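Local structure of similar to yteR (Bacilus subtilis) (Clostridium acetobutylicum, 4WU0) at residues 261-265 against 313-317. The protein is a family 105 glycoside hydrolase related to YteR that probably hydrolyses unsaturated rhamnogalacturonan fragments derived from pectin. Coordinates in Å, arbitrary orientation, origin at the centre of the assembly. Numbering follows the deposited sequence.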
loop_
_atom_site.group_PDB
_atom_site.type_symbol
_atom_site.label_atom_id
_atom_site.label_comp_id
_atom_site.label_asym_id
_atom_site.label_seq_id
_atom_site.Cartn_x
_atom_site.Cartn_y
_atom_site.Cartn_z
ATOM N N TYR A 261 19.010 -6.282 1.230
ATOM C CA TYR A 261 18.670 -6.309 2.653
ATOM C C TYR A 261 17.211 -6.672 2.837
ATOM O O TYR A 261 16.375 -6.386 1.967
ATOM C CB TYR A 261 18.977 -4.960 3.310
ATOM C CG TYR A 261 18.195 -3.778 2.787
ATOM C CD1 TYR A 261 18.605 -3.080 1.654
ATOM C CD2 TYR A 261 17.056 -3.335 3.455
ATOM C CE1 TYR A 261 17.900 -1.992 1.204
ATOM C CE2 TYR A 261 16.348 -2.257 3.022
ATOM C CZ TYR A 261 16.767 -1.577 1.888
ATOM O OH TYR A 261 16.050 -0.500 1.456
ATOM N N LEU A 262 16.924 -7.295 3.976
ATOM C CA LEU A 262 15.557 -7.589 4.370
ATOM C C LEU A 262 14.882 -6.278 4.709
ATOM O O LEU A 262 15.391 -5.507 5.526
ATOM C CB LEU A 262 15.564 -8.549 5.580
ATOM C CG LEU A 262 16.294 -9.870 5.364
ATOM C CD1 LEU A 262 16.367 -10.660 6.658
ATOM C CD2 LEU A 262 15.608 -10.696 4.289
ATOM N N GLU A 263 13.737 -6.019 4.077
ATOM C CA GLU A 263 13.117 -4.697 4.141
ATOM C C GLU A 263 11.726 -4.782 4.768
ATOM O O GLU A 263 10.907 -5.645 4.424
ATOM C CB GLU A 263 13.108 -4.060 2.743
ATOM C CG GLU A 263 12.776 -2.575 2.722
ATOM C CD GLU A 263 11.293 -2.271 2.844
ATOM O OE1 GLU A 263 10.496 -3.043 2.290
ATOM O OE2 GLU A 263 10.910 -1.233 3.471
ATOM N N ALA A 264 11.467 -3.873 5.701
ATOM C CA ALA A 264 10.337 -4.019 6.618
ATOM C C ALA A 264 8.987 -3.656 6.034
ATOM O O ALA A 264 7.967 -4.275 6.385
ATOM C CB ALA A 264 10.580 -3.185 7.875
ATOM N N SER A 265 8.929 -2.615 5.205
ATOM C CA SER A 265 7.632 -2.177 4.729
ATOM C C SER A 265 7.033 -3.183 3.743
ATOM O O SER A 265 5.889 -3.592 3.908
ATOM C CB SER A 265 7.680 -0.753 4.166
ATOM O OG SER A 265 8.363 -0.686 2.930
ATOM N N LEU A 313 10.253 0.430 14.731
ATOM C CA LEU A 313 10.283 -0.417 13.548
ATOM C C LEU A 313 11.453 0.023 12.676
ATOM O O LEU A 313 11.525 1.159 12.251
ATOM C CB LEU A 313 8.982 -0.308 12.760
ATOM C CG LEU A 313 8.863 -1.191 11.512
ATOM C CD1 LEU A 313 8.797 -2.649 11.855
ATOM C CD2 LEU A 313 7.632 -0.794 10.700
ATOM N N ASN A 314 12.365 -0.902 12.418
ATOM C CA ASN A 314 13.585 -0.605 11.687
ATOM C C ASN A 314 13.576 -1.175 10.271
ATOM O O ASN A 314 12.757 -2.025 9.948
ATOM C CB ASN A 314 14.754 -1.245 12.447
ATOM C CG ASN A 314 14.906 -0.724 13.876
ATOM O OD1 ASN A 314 14.755 -1.463 14.862
ATOM N ND2 ASN A 314 15.284 0.512 13.987
ATOM N N LYS A 315 14.542 -0.730 9.472
ATOM C CA LYS A 315 14.879 -1.290 8.162
ATOM C C LYS A 315 13.820 -1.032 7.107
ATOM O O LYS A 315 13.488 -1.914 6.297
ATOM C CB LYS A 315 15.190 -2.784 8.251
ATOM C CG LYS A 315 16.095 -3.195 9.424
ATOM C CD LYS A 315 17.442 -2.460 9.409
ATOM C CE LYS A 315 18.306 -2.935 10.574
ATOM N NZ LYS A 315 19.647 -2.288 10.586
ATOM N N ILE A 316 13.363 0.211 7.067
ATOM C CA ILE A 316 12.338 0.608 6.110
ATOM C C ILE A 316 12.971 1.427 4.987
ATOM O O ILE A 316 13.669 2.390 5.228
ATOM C CB ILE A 316 11.256 1.450 6.799
ATOM C CG1 ILE A 316 10.646 0.704 7.995
ATOM C CG2 ILE A 316 10.217 1.882 5.795
ATOM C CD1 ILE A 316 9.995 1.638 8.974
ATOM N N CYS A 317 12.711 1.044 3.747
ATOM C CA CYS A 317 13.196 1.850 2.625
ATOM C C CYS A 317 12.433 3.168 2.633
ATOM O O CYS A 317 11.220 3.164 2.512
ATOM C CB CYS A 317 12.955 1.123 1.303
ATOM S SG CYS A 317 13.406 2.181 -0.116
#
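The CA-to-CB bond of Y261 points toward residues 313-317. Y261 OH packs 3.5 Å from C317 CB, and the edge of the ring faces K315 O. At L262 the side chain leads away, and contact passes to the backbone: L262 O lies 3.9 Å from K315 CB. E263 sits at the N-cap of helix 264-279, and E263 OE2 accepts from S265 N at 3.0 Å. E263 OE2 also accepts from C317 N at 2.9 Å, nearly in line. One carboxylate oxygen therefore caps the helix and also holds the strand, while OE1 takes G266 N. A CA-H...O contact joins E263 CA to K315 O at 3.5 Å. The fold is the (α/α)6 barrel of the six-hairpin glycosidases. Here the start of one of its helices meets strand 311-317, the middle strand of a small antiparallel sheet. A264 N donates to K315 O at 2.9 Å. K315 has positive phi, within the break of that strand. A264 CB lies 3.2 Å from N314 O and 3.9 Å from I316 CG1, and F302 of helix 288-302 also touches this alanine. S265 OG donates to E263 OE2 at 2.7 Å, and S265 CB packs 4.0 Å from I316 CG2. R200 hydrogen-bonds both S265 OG and C317 O, bridging the helix start and the strand end.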